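Local coordinates for dephospho-CoA kinase (Legionella pneumophila subsp. pneumophila, PDB 4TTR), which probably catalyses the ATP-dependent phosphorylation of the 3'-hydroxyl of dephospho-CoA, the last step of coenzyme A biosynthesis, at residues D47-A50 with K51-S55; P104-R107 with K108-E112; S66-G69 with S70-L74; G77-R81 with K82-D86. All coordinates share one frame; numbering follows the deposited sequence.

Interaction 1: residues D47-A50 with K51-S55; sequences DKIA and KELTS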
loop_
_atom_site.group_PDB
_atom_site.type_symbol
_atom_site.label_atom_id
_atom_site.label_comp_id
_atom_site.label_asym_id
_atom_site.label_seq_id
_atom_site.Cartn_x
_atom_site.Cartn_y
_atom_site.Cartn_z
ATOM N N ASP A 47 -2.323 3.893 4.039
ATOM C CA ASP A 47 -3.734 3.577 3.848
ATOM C C ASP A 47 -4.529 3.862 5.116
ATOM O O ASP A 47 -5.656 4.357 5.052
ATOM C CB ASP A 47 -3.901 2.112 3.435
ATOM C CG ASP A 47 -5.350 1.736 3.173
ATOM O OD1 ASP A 47 -6.180 2.644 2.948
ATOM O OD2 ASP A 47 -5.655 0.524 3.178
ATOM N N LYS A 48 -3.941 3.549 6.267
ATOM C CA LYS A 48 -4.593 3.799 7.547
ATOM C C LYS A 48 -4.717 5.293 7.798
ATOM O O LYS A 48 -5.709 5.761 8.357
ATOM C CB LYS A 48 -3.819 3.149 8.690
ATOM C CG LYS A 48 -3.860 1.634 8.700
ATOM C CD LYS A 48 -3.099 1.080 9.897
ATOM C CE LYS A 48 -3.050 -0.440 9.884
ATOM N NZ LYS A 48 -4.391 -1.048 10.097
ATOM N N ILE A 49 -3.690 6.032 7.391
ATOM C CA ILE A 49 -3.671 7.478 7.545
ATOM C C ILE A 49 -4.728 8.106 6.637
ATOM O O ILE A 49 -5.415 9.047 7.030
ATOM C CB ILE A 49 -2.273 8.053 7.223
ATOM C CG1 ILE A 49 -1.253 7.537 8.241
ATOM C CG2 ILE A 49 -2.287 9.580 7.242
ATOM C CD1 ILE A 49 0.186 7.783 7.857
ATOM N N ALA A 50 -4.859 7.570 5.428
ATOM C CA ALA A 50 -5.847 8.064 4.477
ATOM C C ALA A 50 -7.262 7.905 5.026
ATOM O O ALA A 50 -8.091 8.797 4.880
ATOM C CB ALA A 50 -5.708 7.340 3.150
ATOM N N LYS A 51 -7.536 6.768 5.656
ATOM C CA LYS A 51 -8.844 6.536 6.255
ATOM C C LYS A 51 -9.091 7.501 7.404
ATOM O O LYS A 51 -10.182 8.054 7.533
ATOM C CB LYS A 51 -8.971 5.099 6.757
ATOM C CG LYS A 51 -9.190 4.071 5.665
ATOM C CD LYS A 51 -9.641 2.749 6.262
ATOM C CE LYS A 51 -9.574 1.618 5.251
ATOM N NZ LYS A 51 -9.917 0.307 5.875
ATOM N N GLU A 52 -8.074 7.690 8.240
ATOM C CA GLU A 52 -8.172 8.622 9.350
ATOM C C GLU A 52 -8.540 10.003 8.828
ATOM O O GLU A 52 -9.482 10.626 9.315
ATOM C CB GLU A 52 -6.856 8.687 10.136
ATOM C CG GLU A 52 -6.845 9.747 11.238
ATOM C CD GLU A 52 -5.486 9.901 11.901
ATOM O OE1 GLU A 52 -5.299 10.887 12.646
ATOM O OE2 GLU A 52 -4.605 9.042 11.679
ATOM N N LEU A 53 -7.805 10.464 7.822
ATOM C CA LEU A 53 -7.969 11.821 7.309
ATOM C C LEU A 53 -9.158 11.970 6.363
ATOM O O LEU A 53 -9.348 13.029 5.767
ATOM C CB LEU A 53 -6.689 12.264 6.601
ATOM C CG LEU A 53 -5.515 12.492 7.551
ATOM C CD1 LEU A 53 -4.216 12.634 6.781
ATOM C CD2 LEU A 53 -5.769 13.725 8.408
ATOM N N THR A 54 -9.946 10.907 6.224
ATOM C CA THR A 54 -11.209 10.977 5.503
ATOM C C THR A 54 -12.341 10.517 6.417
ATOM O O THR A 54 -13.373 10.027 5.958
ATOM C CB THR A 54 -11.181 10.133 4.215
ATOM O OG1 THR A 54 -10.755 8.797 4.513
ATOM C CG2 THR A 54 -10.227 10.750 3.213
ATOM N N SER A 55 -12.129 10.690 7.718
ATOM C CA SER A 55 -13.166 10.464 8.718
ATOM C C SER A 55 -14.285 11.477 8.550
ATOM O O SER A 55 -14.129 12.473 7.848
ATOM C CB SER A 55 -12.589 10.565 10.134
ATOM O OG SER A 55 -11.977 9.354 10.533
HETATM O O HOH W 1 -4.053 6.446 10.941
#
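The flat carbonyl of Ala50 is met off its plane by the hydroxyl of Thr54: Thr54 OG1 donates to Ala50 O at 2.7 Å, tilted 24° from the carbonyl plane. With chi1 at 52°, OG1 sits between the backbone N and the carbonyl carbon of Thr54, which turns it back over the end of the helix. The Asp47 carboxylate lies near the aliphatic end of the extended Lys51 chain, OD1 4.2 Å from CE. Asp47 OD2 and Lys51 NZ stay 5.0 Å apart, so any attraction between the two charges acts without contact. The third flat group, the Glu52 carboxylate, reaches back through a water that donates to Glu52 OE2 at 2.8 Å and more weakly to Lys48 O. Lys48 O also accepts from Glu52 N, so one carbonyl is tied to the same residue by backbone and, through the water, by side chain.

Ile49 and Leu53 stand side by side, pointing the same way; Ile49 CG2 touches Leu53 CD1 at 3.6 Å, and Leu53 N completes an i to i+4 bond to Ile49 O. Leu53 is where the chain leaves helical angles. Beyond it, Ser55 N and OG both donate to Glu52 O from the same face of its plane, closing off the C-terminal end.

Thr54 OG1 has a further partner in Arg81 NH1. The apolar Ile49 and Leu53 face helix 92-115, Thr54 packs on Cys60 and Ile64 of helix 59-68, and helix 46-52 itself directly follows strand 42-45, an outermost strand of the parallel sheet.

Interaction 2: residues P104-R107 with K108-E112; sequences PVIR and KKIEE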
loop_
_atom_site.group_PDB
_atom_site.type_symbol
_atom_site.label_atom_id
_atom_site.label_comp_id
_atom_site.label_asym_id
_atom_site.label_seq_id
_atom_site.Cartn_x
_atom_site.Cartn_y
_atom_site.Cartn_z
ATOM N N PRO A 104 -0.890 15.990 0.349
ATOM C CA PRO A 104 -0.368 16.987 1.294
ATOM C C PRO A 104 -0.606 16.634 2.758
ATOM O O PRO A 104 0.304 16.788 3.572
ATOM C CB PRO A 104 -1.138 18.257 0.924
ATOM C CG PRO A 104 -1.571 18.047 -0.476
ATOM C CD PRO A 104 -1.853 16.591 -0.589
ATOM N N VAL A 105 -1.809 16.176 3.089
ATOM C CA VAL A 105 -2.134 15.859 4.474
ATOM C C VAL A 105 -1.483 14.546 4.905
ATOM O O VAL A 105 -1.007 14.429 6.032
ATOM C CB VAL A 105 -3.667 15.781 4.718
ATOM C CG1 VAL A 105 -4.274 17.178 4.741
ATOM C CG2 VAL A 105 -4.362 14.904 3.679
ATOM N N ILE A 106 -1.445 13.565 4.009
ATOM C CA ILE A 106 -0.830 12.282 4.334
ATOM C C ILE A 106 0.659 12.454 4.608
ATOM O O ILE A 106 1.196 11.846 5.534
ATOM C CB ILE A 106 -1.039 11.254 3.204
ATOM C CG1 ILE A 106 -2.508 10.821 3.167
ATOM C CG2 ILE A 106 -0.140 10.031 3.400
ATOM C CD1 ILE A 106 -2.864 9.875 2.029
ATOM N N ARG A 107 1.321 13.286 3.807
ATOM C CA ARG A 107 2.758 13.491 3.944
ATOM C C ARG A 107 3.109 14.103 5.299
ATOM O O ARG A 107 4.121 13.748 5.898
ATOM C CB ARG A 107 3.289 14.383 2.820
ATOM C CG ARG A 107 4.816 14.382 2.714
ATOM C CD ARG A 107 5.315 15.429 1.729
ATOM N NE ARG A 107 4.879 16.775 2.102
ATOM C CZ ARG A 107 5.624 17.673 2.744
ATOM N NH1 ARG A 107 6.876 17.404 3.102
ATOM N NH2 ARG A 107 5.110 18.861 3.029
ATOM N N LYS A 108 2.276 15.023 5.774
ATOM C CA LYS A 108 2.504 15.661 7.064
ATOM C C LYS A 108 2.425 14.649 8.202
ATOM O O LYS A 108 3.180 14.735 9.172
ATOM C CB LYS A 108 1.494 16.784 7.298
ATOM C CG LYS A 108 1.997 18.157 6.888
ATOM C CD LYS A 108 0.962 19.226 7.185
ATOM C CE LYS A 108 -0.002 19.406 6.025
ATOM N NZ LYS A 108 -1.359 19.820 6.481
ATOM N N LYS A 109 1.506 13.695 8.081
ATOM C CA LYS A 109 1.351 12.653 9.090
ATOM C C LYS A 109 2.529 11.683 9.053
ATOM O O LYS A 109 3.009 11.246 10.099
ATOM C CB LYS A 109 0.038 11.893 8.884
ATOM C CG LYS A 109 -0.901 11.925 10.079
ATOM C CD LYS A 109 -1.225 13.355 10.498
ATOM C CE LYS A 109 -2.718 13.551 10.700
ATOM N NZ LYS A 109 -3.058 14.927 11.165
ATOM N N ILE A 110 2.988 11.349 7.849
ATOM C CA ILE A 110 4.138 10.465 7.689
ATOM C C ILE A 110 5.356 11.088 8.366
ATOM O O ILE A 110 6.084 10.418 9.097
ATOM C CB ILE A 110 4.440 10.183 6.194
ATOM C CG1 ILE A 110 3.343 9.296 5.601
ATOM C CG2 ILE A 110 5.797 9.499 6.026
ATOM C CD1 ILE A 110 3.434 9.106 4.099
ATOM N N GLU A 111 5.561 12.377 8.130
ATOM C CA GLU A 111 6.708 13.079 8.688
ATOM C C GLU A 111 6.684 13.108 10.218
ATOM O O GLU A 111 7.731 12.994 10.858
ATOM C CB GLU A 111 6.775 14.496 8.121
ATOM C CG GLU A 111 7.604 14.574 6.844
ATOM C CD GLU A 111 7.254 15.761 5.960
ATOM O OE1 GLU A 111 6.289 16.490 6.273
ATOM O OE2 GLU A 111 7.953 15.961 4.943
ATOM N N GLU A 112 5.496 13.241 10.803
ATOM C CA GLU A 112 5.355 13.184 12.258
ATOM C C GLU A 112 5.829 11.843 12.799
ATOM O O GLU A 112 6.545 11.784 13.798
ATOM C CB GLU A 112 3.902 13.416 12.680
ATOM C CG GLU A 112 3.459 14.865 12.621
ATOM C CD GLU A 112 1.966 15.031 12.849
ATOM O OE1 GLU A 112 1.349 14.156 13.494
ATOM O OE2 GLU A 112 1.410 16.043 12.376
#
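Arg107 and Glu111, one helical turn apart, are joined by a salt bridge in which Arg107 NH1 meets Glu111 OE2 at 2.6 Å. The guanidinium and carboxylate planes stand 86° apart, so the two groups do not pair in parallel: OE2 takes the close contact with NH1, while OE1 lies over one face of the guanidinium, 3.8 Å from Arg107 CZ. The arginine chain runs with CG anti to the backbone N (chi1 -167°) and bends at chi3, which swings NH1 along the helix to its partner. The same two residues are linked again through the backbone, Glu111 N donating to Arg107 O at 3.0 Å.

The other amide donors are satisfied less evenly. Ile110 N gives a sound bond to Ile106 O at 3.0 Å, in the carbonyl plane. One and two residues earlier the bonds lengthen: Lys109 N to Val105 O is weak at 3.3 Å, and Lys108 N to Pro104 O is weak at 3.4 Å. This slackening adjoins the kink where the N atoms of Pro104 and Val105 have no bond to the turn before. The bent Lys108 chain passes close to the same proline carbonyl, CE lying 3.6 Å from Pro104 O. On another flank Ile106 CG2 touches Ile110 CD1 at 3.8 Å.

All of this lies within the long helix 92-115, away from the predicted ATP site. Ile106 rests on Ala50 of helix 46-52, and Ile110 packs on Tyr135 and Tyr137 in the loop between strands 122-125 and 140-145.

Interaction 3: residues S66-G69 with S70-L74; sequences SHFG and SSVVL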
loop_
_atom_site.group_PDB
_atom_site.type_symbol
_atom_site.label_atom_id
_atom_site.label_comp_id
_atom_site.label_asym_id
_atom_site.label_seq_id
_atom_site.Cartn_x
_atom_site.Cartn_y
_atom_site.Cartn_z
ATOM N N SER A 66 -18.203 16.053 -2.165
ATOM C CA SER A 66 -18.598 17.114 -3.079
ATOM C C SER A 66 -18.159 16.770 -4.499
ATOM O O SER A 66 -18.862 17.061 -5.467
ATOM C CB SER A 66 -18.003 18.455 -2.646
ATOM O OG SER A 66 -16.785 18.718 -3.319
ATOM N N HIS A 67 -16.997 16.137 -4.617
ATOM C CA HIS A 67 -16.437 15.786 -5.918
ATOM C C HIS A 67 -17.177 14.629 -6.583
ATOM O O HIS A 67 -17.591 14.727 -7.739
ATOM C CB HIS A 67 -14.958 15.430 -5.769
ATOM C CG HIS A 67 -14.264 15.166 -7.068
ATOM N ND1 HIS A 67 -13.869 16.175 -7.918
ATOM C CD2 HIS A 67 -13.893 14.006 -7.660
ATOM C CE1 HIS A 67 -13.282 15.650 -8.978
ATOM N NE2 HIS A 67 -13.285 14.335 -8.849
ATOM N N PHE A 68 -17.339 13.532 -5.853
ATOM C CA PHE A 68 -17.948 12.333 -6.412
ATOM C C PHE A 68 -19.465 12.337 -6.270
ATOM O O PHE A 68 -20.159 11.627 -6.995
ATOM C CB PHE A 68 -17.370 11.085 -5.748
ATOM C CG PHE A 68 -15.934 10.818 -6.104
ATOM C CD1 PHE A 68 -15.577 10.484 -7.401
ATOM C CD2 PHE A 68 -14.942 10.888 -5.139
ATOM C CE1 PHE A 68 -14.254 10.232 -7.730
ATOM C CE2 PHE A 68 -13.618 10.637 -5.461
ATOM C CZ PHE A 68 -13.273 10.309 -6.758
ATOM N N GLY A 69 -19.977 13.129 -5.333
ATOM C CA GLY A 69 -21.412 13.262 -5.157
ATOM C C GLY A 69 -21.964 12.314 -4.110
ATOM O O GLY A 69 -21.218 11.597 -3.451
ATOM N N SER A 70 -23.284 12.303 -3.982
ATOM C CA SER A 70 -23.964 11.582 -2.914
ATOM C C SER A 70 -23.802 10.065 -2.979
ATOM O O SER A 70 -24.037 9.378 -1.985
ATOM C CB SER A 70 -25.454 11.932 -2.938
ATOM O OG SER A 70 -26.000 11.732 -4.231
ATOM N N SER A 71 -23.404 9.537 -4.136
ATOM C CA SER A 71 -23.307 8.088 -4.311
ATOM C C SER A 71 -22.231 7.457 -3.417
ATOM O O SER A 71 -22.324 6.276 -3.076
ATOM C CB SER A 71 -23.026 7.739 -5.782
ATOM O OG SER A 71 -21.677 7.996 -6.140
ATOM N N VAL A 72 -21.221 8.234 -3.029
ATOM C CA VAL A 72 -20.136 7.695 -2.206
ATOM C C VAL A 72 -20.353 7.928 -0.710
ATOM O O VAL A 72 -19.450 7.696 0.090
ATOM C CB VAL A 72 -18.764 8.292 -2.602
ATOM C CG1 VAL A 72 -18.442 7.957 -4.058
ATOM C CG2 VAL A 72 -18.723 9.789 -2.367
ATOM N N VAL A 73 -21.550 8.382 -0.342
ATOM C CA VAL A 73 -21.923 8.550 1.062
ATOM C C VAL A 73 -22.879 7.445 1.492
ATOM O O VAL A 73 -24.002 7.372 1.002
ATOM C CB VAL A 73 -22.617 9.910 1.327
ATOM C CG1 VAL A 73 -22.408 10.340 2.774
ATOM C CG2 VAL A 73 -22.113 10.979 0.375
ATOM N N LEU A 74 -22.441 6.587 2.407
ATOM C CA LEU A 74 -23.323 5.568 2.961
ATOM C C LEU A 74 -24.396 6.225 3.826
ATOM O O LEU A 74 -24.273 7.395 4.189
ATOM C CB LEU A 74 -22.533 4.556 3.787
ATOM C CG LEU A 74 -21.459 3.752 3.055
ATOM C CD1 LEU A 74 -20.629 2.967 4.056
ATOM C CD2 LEU A 74 -22.083 2.821 2.032
HETATM O O HOH W 2 -22.798 10.596 -6.994
#
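A water joins Phe68 to Ser71 where the chain turns out of helix 59-68: it donates to Phe68 O at 2.8 Å and accepts from Ser71 N at 3.1 Å. The last helical carbonyl is thus linked to an amide beyond the turn through the solvent molecule. Gly69, with a positive phi of 94°, makes the change of direction. Its own carbonyl accepts a long, weak bond, Val72 N to Gly69 O at 3.4 Å, which starts the short 3-10 segment 70-72; Val73 N to Ser70 O follows at 3.1 Å.

Val72 points back at the helix end. CG1, anti to the carbonyl carbon (chi1 -61°), touches Phe68 CB at 3.7 Å, whereas CG2 lies 3.3 Å from Gly69 O. The valine approaches the Phe68 ring obliquely. One face of that ring is covered by His67, whose CD2 sits 3.7 Å above its centre, an edge-to-face arrangement; His67 is itself fixed by Glu94 and stacked on Trp97. Phe68 also packs on Ile87 and Val72 on Ile84, both of helix 81-90.

With one weak direct backbone bond between 66-69 and 70-74, the shape of the turn probably rests in good part on the backbone angles of Gly69, the bridging water and the apolar contact of Phe68 with Val72, besides the backbone pairing of Val72 with Asp80.

Interaction 4: residues G77-R81 with K82-D86; sequences GELDR and KRIRD. With PO4 (phosphate ion), chain C.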
loop_
_atom_site.group_PDB
_atom_site.type_symbol
_atom_site.label_atom_id
_atom_site.label_comp_id
_atom_site.label_asym_id
_atom_site.label_seq_id
_atom_site.Cartn_x
_atom_site.Cartn_y
_atom_site.Cartn_z
ATOM N N GLY A 77 -23.319 8.102 6.776
ATOM C CA GLY A 77 -22.589 9.349 6.662
ATOM C C GLY A 77 -21.105 9.047 6.546
ATOM O O GLY A 77 -20.281 9.948 6.415
ATOM N N GLU A 78 -20.767 7.760 6.602
ATOM C CA GLU A 78 -19.407 7.297 6.370
ATOM C C GLU A 78 -19.179 7.142 4.868
ATOM O O GLU A 78 -20.128 6.936 4.112
ATOM C CB GLU A 78 -19.167 5.968 7.091
ATOM C CG GLU A 78 -17.755 5.774 7.593
ATOM C CD GLU A 78 -17.393 6.753 8.695
ATOM O OE1 GLU A 78 -18.112 6.800 9.717
ATOM O OE2 GLU A 78 -16.393 7.482 8.535
ATOM N N LEU A 79 -17.928 7.243 4.433
ATOM C CA LEU A 79 -17.609 7.078 3.020
ATOM C C LEU A 79 -17.819 5.639 2.568
ATOM O O LEU A 79 -17.520 4.695 3.300
ATOM C CB LEU A 79 -16.166 7.493 2.735
ATOM C CG LEU A 79 -15.843 8.987 2.676
ATOM C CD1 LEU A 79 -14.356 9.176 2.426
ATOM C CD2 LEU A 79 -16.654 9.692 1.601
ATOM N N ASP A 80 -18.350 5.486 1.360
ATOM C CA ASP A 80 -18.446 4.183 0.718
ATOM C C ASP A 80 -17.101 3.859 0.080
ATOM O O ASP A 80 -16.876 4.134 -1.100
ATOM C CB ASP A 80 -19.563 4.172 -0.328
ATOM C CG ASP A 80 -19.834 2.784 -0.883
ATOM O OD1 ASP A 80 -18.968 1.892 -0.747
ATOM O OD2 ASP A 80 -20.921 2.584 -1.462
ATOM N N ARG A 81 -16.211 3.268 0.868
ATOM C CA ARG A 81 -14.832 3.065 0.448
ATOM C C ARG A 81 -14.703 2.000 -0.634
ATOM O O ARG A 81 -13.817 2.085 -1.484
ATOM C CB ARG A 81 -13.971 2.706 1.656
ATOM C CG ARG A 81 -13.843 3.860 2.632
ATOM C CD ARG A 81 -12.919 3.542 3.788
ATOM N NE ARG A 81 -13.002 4.560 4.834
ATOM C CZ ARG A 81 -12.485 5.782 4.736
ATOM N NH1 ARG A 81 -11.849 6.158 3.635
ATOM N NH2 ARG A 81 -12.610 6.634 5.743
ATOM N N LYS A 82 -15.583 1.004 -0.605
ATOM C CA LYS A 82 -15.623 -0.008 -1.657
ATOM C C LYS A 82 -15.923 0.670 -2.987
ATOM O O LYS A 82 -15.241 0.436 -3.984
ATOM C CB LYS A 82 -16.677 -1.078 -1.351
ATOM C CG LYS A 82 -16.225 -2.512 -1.619
ATOM C CD LYS A 82 -16.094 -2.817 -3.107
ATOM C CE LYS A 82 -17.342 -3.494 -3.659
ATOM N NZ LYS A 82 -17.212 -3.809 -5.111
ATOM N N ARG A 83 -16.939 1.529 -2.985
ATOM C CA ARG A 83 -17.345 2.230 -4.194
ATOM C C ARG A 83 -16.234 3.138 -4.696
ATOM O O ARG A 83 -15.953 3.186 -5.894
ATOM C CB ARG A 83 -18.614 3.044 -3.947
ATOM C CG ARG A 83 -19.062 3.836 -5.158
ATOM C CD ARG A 83 -20.472 4.369 -4.993
ATOM N NE ARG A 83 -20.924 5.076 -6.191
ATOM C CZ ARG A 83 -21.500 4.494 -7.241
ATOM N NH1 ARG A 83 -21.703 3.181 -7.264
ATOM N NH2 ARG A 83 -21.870 5.229 -8.277
ATOM N N ILE A 84 -15.602 3.862 -3.779
ATOM C CA ILE A 84 -14.519 4.761 -4.151
ATOM C C ILE A 84 -13.375 3.969 -4.785
ATOM O O ILE A 84 -12.839 4.379 -5.814
ATOM C CB ILE A 84 -14.021 5.570 -2.936
ATOM C CG1 ILE A 84 -15.082 6.607 -2.562
ATOM C CG2 ILE A 84 -12.699 6.273 -3.245
ATOM C CD1 ILE A 84 -14.832 7.355 -1.263
ATOM N N ARG A 85 -13.021 2.828 -4.200
ATOM C CA ARG A 85 -11.970 1.984 -4.770
ATOM C C ARG A 85 -12.313 1.549 -6.193
ATOM O O ARG A 85 -11.453 1.566 -7.073
ATOM C CB ARG A 85 -11.729 0.749 -3.898
ATOM C CG ARG A 85 -10.710 0.977 -2.797
ATOM C CD ARG A 85 -10.426 -0.291 -2.000
ATOM N NE ARG A 85 -11.135 -0.303 -0.719
ATOM C CZ ARG A 85 -12.015 -1.227 -0.332
ATOM N NH1 ARG A 85 -12.325 -2.258 -1.114
ATOM N NH2 ARG A 85 -12.590 -1.120 0.858
ATOM N N ASP A 86 -13.566 1.166 -6.412
ATOM C CA ASP A 86 -14.028 0.793 -7.747
ATOM C C ASP A 86 -13.848 1.949 -8.725
ATOM O O ASP A 86 -13.444 1.744 -9.868
ATOM C CB ASP A 86 -15.500 0.367 -7.720
ATOM C CG ASP A 86 -15.728 -0.910 -6.929
ATOM O OD1 ASP A 86 -14.743 -1.618 -6.636
ATOM O OD2 ASP A 86 -16.897 -1.208 -6.603
HETATM P P PO4 C . -9.794 5.951 0.797
HETATM O O1 PO4 C . -11.244 6.200 0.459
HETATM O O2 PO4 C . -9.036 5.576 -0.454
HETATM O O3 PO4 C . -9.703 4.826 1.800
HETATM O O4 PO4 C . -9.191 7.202 1.392
#
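Asp80 is the N-cap of helix 81-90: its OD1 accepts from Arg83 N at 3.0 Å, and its backbone O takes Ile84 N. The residue is also the centre of an inverse gamma turn. Its CG is anti to the backbone N (chi1 -172°), which carries the carboxylate over the first turn; the Arg83 amide then meets OD1 from above the carboxylate plane, 62° out of it. Arg83 CB packs against the same face, 3.3 Å from Asp80 CG, while the extended arginine chain leads away and its NE makes a weak bond to Ser71 OG.

Arg81 is stretched from CG to NE and sends its guanidinium to Thr54 OG1, to which NH1 is hydrogen-bonded. The same NH1 makes a weak bond, 3.1 Å, to O3 of a phosphate ion probably taken up from the crystallisation liquor. Arg85 instead bends at chi3 (-101°), folding its guanidinium back so that Arg81 O lies 3.6 Å above one face, near the rim; Arg81 O also accepts from Arg85 N.

On the buried side Leu79 and Ile84 meet through their methyls, CD2 to CD1 at 4.1 Å, both against Ile64 of helix 59-68. Lys82, bent at chi2 and chi3, curls along the helix until its NZ reaches the syn lone pair of Asp86 OD2 at 3.0 Å.

Overall arrangement
Along the chain the order is interaction 1, interaction 3, interaction 4, interaction 2. Interactions 3 and 4 are the closest pair, centres about 8 Å apart, tied by the backbone bond of Asp80 N to Val72 O within the loop joining helices 59-68 and 81-90. Interaction 1 lies between interactions 2 and 4: about 11 Å from interaction 2, touching helix 92-115 through Ile49, Ala50 and Leu53, and about 12 Å from interaction 4. Interactions 2 and 3 are about 25 Å apart without touching. Together they mark out the helical region beside strand 42-45 of the parallel P-loop sheet; of these contacts Asp47 comes nearest the predicted ATP site, its side chain about 7 Å from that of Lys29.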